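Local atomic coordinates of fructose-bisphosphate aldolase (PDB entry 4MOZ), a protein that belongs to the DeoC/LacD family of aldolases, enzymes built on an eight-stranded TIM barrel. Residues C[112-124]-C[146-158]. Residues are numbered along the deposited sequence; the frame is centred on the assembly and turned at random.
Sequences TAQDDPYSPQLHD and YLGSEYEATMLAE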
loop_
_atom_site.group_PDB
_atom_site.type_symbol
_atom_site.label_atom_id
_atom_site.label_comp_id
_atom_site.label_asym_id
_atom_site.label_seq_id
_atom_site.Cartn_x
_atom_site.Cartn_y
_atom_site.Cartn_z
ATOM N N THR C 112 14.475 9.706 -17.846
ATOM C CA THR C 112 14.625 10.515 -16.634
ATOM C C THR C 112 13.969 11.891 -16.746
ATOM O O THR C 112 13.288 12.335 -15.817
ATOM C CB THR C 112 16.117 10.670 -16.272
ATOM O OG1 THR C 112 16.671 9.370 -16.039
ATOM C CG2 THR C 112 16.312 11.543 -15.015
ATOM N N ALA C 113 14.171 12.551 -17.887
ATOM C CA ALA C 113 13.582 13.868 -18.161
ATOM C C ALA C 113 12.055 13.886 -18.015
ATOM O O ALA C 113 11.476 14.911 -17.648
ATOM C CB ALA C 113 13.999 14.360 -19.544
ATOM N N GLN C 114 11.416 12.751 -18.303
ATOM C CA GLN C 114 9.973 12.600 -18.130
ATOM C C GLN C 114 9.625 12.309 -16.670
ATOM O O GLN C 114 8.751 12.962 -16.095
ATOM C CB GLN C 114 9.414 11.492 -19.036
ATOM C CG GLN C 114 7.914 11.262 -18.866
ATOM C CD GLN C 114 7.392 10.020 -19.573
ATOM O OE1 GLN C 114 8.002 9.520 -20.519
ATOM N NE2 GLN C 114 6.245 9.523 -19.119
ATOM N N ASP C 115 10.305 11.323 -16.087
ATOM C CA ASP C 115 10.068 10.907 -14.702
ATOM C C ASP C 115 11.285 10.149 -14.178
ATOM O O ASP C 115 11.903 9.377 -14.912
ATOM C CB ASP C 115 8.813 10.023 -14.614
ATOM C CG ASP C 115 8.208 9.964 -13.203
ATOM O OD1 ASP C 115 8.466 10.859 -12.363
ATOM O OD2 ASP C 115 7.443 9.009 -12.936
ATOM N N ASP C 116 11.629 10.383 -12.914
ATOM C CA ASP C 116 12.710 9.660 -12.246
ATOM C C ASP C 116 12.469 8.145 -12.300
ATOM O O ASP C 116 11.322 7.705 -12.301
ATOM C CB ASP C 116 12.837 10.126 -10.791
ATOM C CG ASP C 116 13.684 11.379 -10.643
ATOM O OD1 ASP C 116 14.186 11.921 -11.651
ATOM O OD2 ASP C 116 13.856 11.831 -9.496
ATOM N N PRO C 117 13.549 7.346 -12.340
ATOM C CA PRO C 117 13.384 5.901 -12.509
ATOM C C PRO C 117 12.917 5.167 -11.252
ATOM O O PRO C 117 13.250 5.563 -10.126
ATOM C CB PRO C 117 14.790 5.431 -12.891
ATOM C CG PRO C 117 15.699 6.411 -12.224
ATOM C CD PRO C 117 14.972 7.733 -12.242
ATOM N N TYR C 118 12.140 4.109 -11.471
ATOM C CA TYR C 118 11.784 3.163 -10.429
ATOM C C TYR C 118 11.762 1.747 -11.014
ATOM O O TYR C 118 11.095 1.487 -12.018
ATOM C CB TYR C 118 10.432 3.521 -9.793
ATOM C CG TYR C 118 9.875 2.443 -8.878
ATOM C CD1 TYR C 118 10.680 1.829 -7.916
ATOM C CD2 TYR C 118 8.539 2.049 -8.961
ATOM C CE1 TYR C 118 10.179 0.842 -7.084
ATOM C CE2 TYR C 118 8.025 1.062 -8.123
ATOM C CZ TYR C 118 8.852 0.460 -7.189
ATOM O OH TYR C 118 8.366 -0.520 -6.350
ATOM N N SER C 119 12.514 0.847 -10.387
ATOM C CA SER C 119 12.517 -0.567 -10.764
ATOM C C SER C 119 11.926 -1.402 -9.622
ATOM O O SER C 119 12.538 -1.519 -8.558
ATOM C CB SER C 119 13.933 -1.020 -11.135
ATOM O OG SER C 119 13.986 -2.409 -11.388
ATOM N N PRO C 120 10.722 -1.969 -9.834
ATOM C CA PRO C 120 9.976 -2.644 -8.774
ATOM C C PRO C 120 10.362 -4.108 -8.590
ATOM O O PRO C 120 10.638 -4.803 -9.571
ATOM C CB PRO C 120 8.541 -2.575 -9.287
ATOM C CG PRO C 120 8.691 -2.695 -10.766
ATOM C CD PRO C 120 9.961 -1.953 -11.102
ATOM N N GLN C 121 10.360 -4.576 -7.342
ATOM C CA GLN C 121 10.493 -6.001 -7.082
ATOM C C GLN C 121 9.373 -6.718 -7.830
ATOM O O GLN C 121 8.210 -6.347 -7.720
ATOM C CB GLN C 121 10.423 -6.299 -5.589
ATOM C CG GLN C 121 10.706 -7.757 -5.265
ATOM C CD GLN C 121 10.852 -8.012 -3.778
ATOM O OE1 GLN C 121 11.255 -7.124 -3.022
ATOM N NE2 GLN C 121 10.535 -9.232 -3.350
ATOM N N LEU C 122 9.739 -7.731 -8.605
ATOM C CA LEU C 122 8.816 -8.362 -9.546
ATOM C C LEU C 122 7.960 -9.455 -8.924
ATOM O O LEU C 122 6.918 -9.797 -9.465
ATOM C CB LEU C 122 9.583 -8.904 -10.754
ATOM C CG LEU C 122 10.370 -7.866 -11.559
ATOM C CD1 LEU C 122 11.271 -8.537 -12.592
ATOM C CD2 LEU C 122 9.445 -6.847 -12.219
ATOM N N HIS C 123 8.397 -9.990 -7.788
ATOM C CA HIS C 123 7.696 -11.074 -7.091
ATOM C C HIS C 123 8.325 -11.236 -5.742
ATOM O O HIS C 123 9.397 -10.691 -5.495
ATOM C CB HIS C 123 7.827 -12.382 -7.874
ATOM C CG HIS C 123 9.230 -12.638 -8.368
ATOM N ND1 HIS C 123 10.204 -13.112 -7.566
ATOM C CD2 HIS C 123 9.815 -12.420 -9.614
ATOM C CE1 HIS C 123 11.349 -13.208 -8.265
ATOM N NE2 HIS C 123 11.110 -12.784 -9.518
ATOM N N ASP C 124 7.694 -11.995 -4.854
ATOM C CA ASP C 124 8.279 -12.223 -3.534
ATOM C C ASP C 124 9.474 -13.189 -3.581
ATOM O O ASP C 124 9.707 -13.869 -4.593
ATOM C CB ASP C 124 7.219 -12.680 -2.517
ATOM C CG ASP C 124 6.513 -13.972 -2.922
ATOM O OD1 ASP C 124 7.089 -14.796 -3.670
ATOM O OD2 ASP C 124 5.367 -14.171 -2.472
ATOM N N TYR C 146 18.183 3.054 -7.689
ATOM C CA TYR C 146 18.553 4.360 -8.224
ATOM C C TYR C 146 18.507 5.382 -7.097
ATOM O O TYR C 146 17.462 5.961 -6.813
ATOM C CB TYR C 146 17.647 4.779 -9.396
ATOM C CG TYR C 146 17.477 3.692 -10.434
ATOM C CD1 TYR C 146 18.481 3.420 -11.370
ATOM C CD2 TYR C 146 16.323 2.916 -10.466
ATOM C CE1 TYR C 146 18.327 2.408 -12.310
ATOM C CE2 TYR C 146 16.162 1.906 -11.399
ATOM C CZ TYR C 146 17.161 1.654 -12.316
ATOM O OH TYR C 146 16.987 0.642 -13.236
ATOM N N LEU C 147 19.641 5.575 -6.434
ATOM C CA LEU C 147 19.744 6.599 -5.399
ATOM C C LEU C 147 19.552 7.961 -6.037
ATOM O O LEU C 147 19.937 8.168 -7.187
ATOM C CB LEU C 147 21.099 6.533 -4.687
ATOM C CG LEU C 147 21.486 5.195 -4.038
ATOM C CD1 LEU C 147 22.860 5.303 -3.384
ATOM C CD2 LEU C 147 20.448 4.709 -3.032
ATOM N N GLY C 148 18.927 8.875 -5.302
ATOM C CA GLY C 148 18.692 10.225 -5.800
ATOM C C GLY C 148 17.499 10.361 -6.727
ATOM O O GLY C 148 17.168 11.468 -7.148
ATOM N N SER C 149 16.866 9.239 -7.069
ATOM C CA SER C 149 15.580 9.257 -7.760
ATOM C C SER C 149 14.510 9.669 -6.759
ATOM O O SER C 149 14.643 9.399 -5.565
ATOM C CB SER C 149 15.246 7.871 -8.320
ATOM O OG SER C 149 13.905 7.810 -8.790
ATOM N N GLU C 150 13.444 10.303 -7.236
ATOM C CA GLU C 150 12.306 10.614 -6.366
ATOM C C GLU C 150 11.621 9.355 -5.827
ATOM O O GLU C 150 10.845 9.431 -4.880
ATOM C CB GLU C 150 11.308 11.535 -7.070
ATOM C CG GLU C 150 11.836 12.955 -7.199
ATOM C CD GLU C 150 10.830 13.935 -7.762
ATOM O OE1 GLU C 150 9.670 13.540 -8.017
ATOM O OE2 GLU C 150 11.212 15.110 -7.946
ATOM N N TYR C 151 11.929 8.203 -6.419
ATOM C CA TYR C 151 11.407 6.925 -5.940
ATOM C C TYR C 151 12.438 6.117 -5.141
ATOM O O TYR C 151 12.237 4.929 -4.890
ATOM C CB TYR C 151 10.853 6.108 -7.110
ATOM C CG TYR C 151 9.833 6.859 -7.935
ATOM C CD1 TYR C 151 8.523 7.025 -7.483
ATOM C CD2 TYR C 151 10.179 7.408 -9.164
ATOM C CE1 TYR C 151 7.587 7.719 -8.241
ATOM C CE2 TYR C 151 9.255 8.100 -9.929
ATOM C CZ TYR C 151 7.962 8.253 -9.468
ATOM O OH TYR C 151 7.053 8.941 -10.238
ATOM N N GLU C 152 13.526 6.778 -4.738
ATOM C CA GLU C 152 14.597 6.169 -3.929
ATOM C C GLU C 152 14.059 5.399 -2.719
ATOM O O GLU C 152 14.491 4.278 -2.454
ATOM C CB GLU C 152 15.594 7.238 -3.463
ATOM C CG GLU C 152 16.675 6.748 -2.500
ATOM C CD GLU C 152 17.470 7.888 -1.872
ATOM O OE1 GLU C 152 18.381 8.419 -2.548
ATOM O OE2 GLU C 152 17.195 8.245 -0.700
ATOM N N ALA C 153 13.113 6.006 -2.006
ATOM C CA ALA C 153 12.566 5.439 -0.771
ATOM C C ALA C 153 11.982 4.040 -0.950
ATOM O O ALA C 153 12.222 3.149 -0.131
ATOM C CB ALA C 153 11.520 6.371 -0.176
ATOM N N THR C 154 11.213 3.860 -2.022
ATOM C CA THR C 154 10.574 2.581 -2.316
ATOM C C THR C 154 11.622 1.491 -2.532
ATOM O O THR C 154 11.489 0.380 -2.011
ATOM C CB THR C 154 9.663 2.688 -3.554
ATOM O OG1 THR C 154 8.791 3.815 -3.403
ATOM C CG2 THR C 154 8.825 1.425 -3.724
HETATM N N MSE C 155 12.673 1.829 -3.277
HETATM C CA MSE C 155 13.732 0.885 -3.584
HETATM C C MSE C 155 14.623 0.595 -2.380
HETATM O O MSE C 155 15.019 -0.555 -2.175
HETATM C CB MSE C 155 14.541 1.358 -4.788
HETATM C CG MSE C 155 13.792 1.167 -6.093
HETATM SE SE MSE C 155 14.698 1.921 -7.635
HETATM C CE MSE C 155 14.431 3.821 -7.259
ATOM N N LEU C 156 14.920 1.618 -1.579
ATOM C CA LEU C 156 15.630 1.405 -0.314
ATOM C C LEU C 156 14.911 0.384 0.576
ATOM O O LEU C 156 15.546 -0.518 1.127
ATOM C CB LEU C 156 15.834 2.723 0.449
ATOM C CG LEU C 156 16.952 3.667 -0.002
ATOM C CD1 LEU C 156 16.895 4.980 0.771
ATOM C CD2 LEU C 156 18.327 3.022 0.145
ATOM N N ALA C 157 13.591 0.533 0.692
ATOM C CA ALA C 157 12.756 -0.336 1.526
ATOM C C ALA C 157 12.693 -1.759 0.990
ATOM O O ALA C 157 12.778 -2.715 1.758
ATOM C CB ALA C 157 11.353 0.241 1.654
ATOM N N GLU C 158 12.535 -1.904 -0.324
ATOM C CA GLU C 158 12.534 -3.233 -0.935
ATOM C C GLU C 158 13.900 -3.901 -0.773
ATOM O O GLU C 158 13.977 -5.059 -0.365
ATOM C CB GLU C 158 12.122 -3.177 -2.413
ATOM C CG GLU C 158 10.654 -2.851 -2.648
ATOM C CD GLU C 158 10.246 -2.861 -4.117
ATOM O OE1 GLU C 158 11.107 -3.010 -5.011
ATOM O OE2 GLU C 158 9.033 -2.718 -4.384
HETATM O O HOH W 1 15.959 13.286 -8.717
HETATM O O HOH W 2 16.531 -2.360 -12.838
HETATM O O HOH W 3 11.773 -6.639 -0.433
HETATM O O HOH W 4 7.369 -4.342 -6.021
#
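One hydroxyl that takes part in two hydrogen bonds ties the loop to the turn: S149 OG donates to P117 O at 2.7 Å and accepts from Y151 N, an ST turn just ahead of helix 152-168. The setting is a TIM barrel, where the loop between strand 99-102 and helix 125-132 lies against residues 146-158, the turn after strand 138-145 and the start of helix 152-168. With OG anti to the backbone N (chi1 170°), S149 reaches the loop and its own turn at once. Beside it D116 OD2 accepts from E150 N at 2.8 Å, met on the anti side of the carboxylate, and a water links the same oxygen to G148 O; D116 OD1 takes K182 N. At the D115 end, Y151 OH donates to the syn lone pair of D115 OD2, the ring nearly perpendicular to the carboxylate. Between the polar ends, apolar groups pack. P117 CB sits over one face of the Y146 ring, 4.0 Å from its centroid, in a CH-pi contact, while M155, a selenomethionine, lays CG and SE at the edge of the Y118 ring, a Met-aromatic contact. A153 of the third subunit packs on Y118, so the loop is also part of the assembly interface. Near the end of the helix's second turn, E158 divides its carboxylate: OE1 accepts from Q121 N at 2.9 Å and is also bonded to Y143 OH, whereas OE2 accepts from a water that also donates to Q121 O and, weakly at 3.0 Å, from Y118 OH.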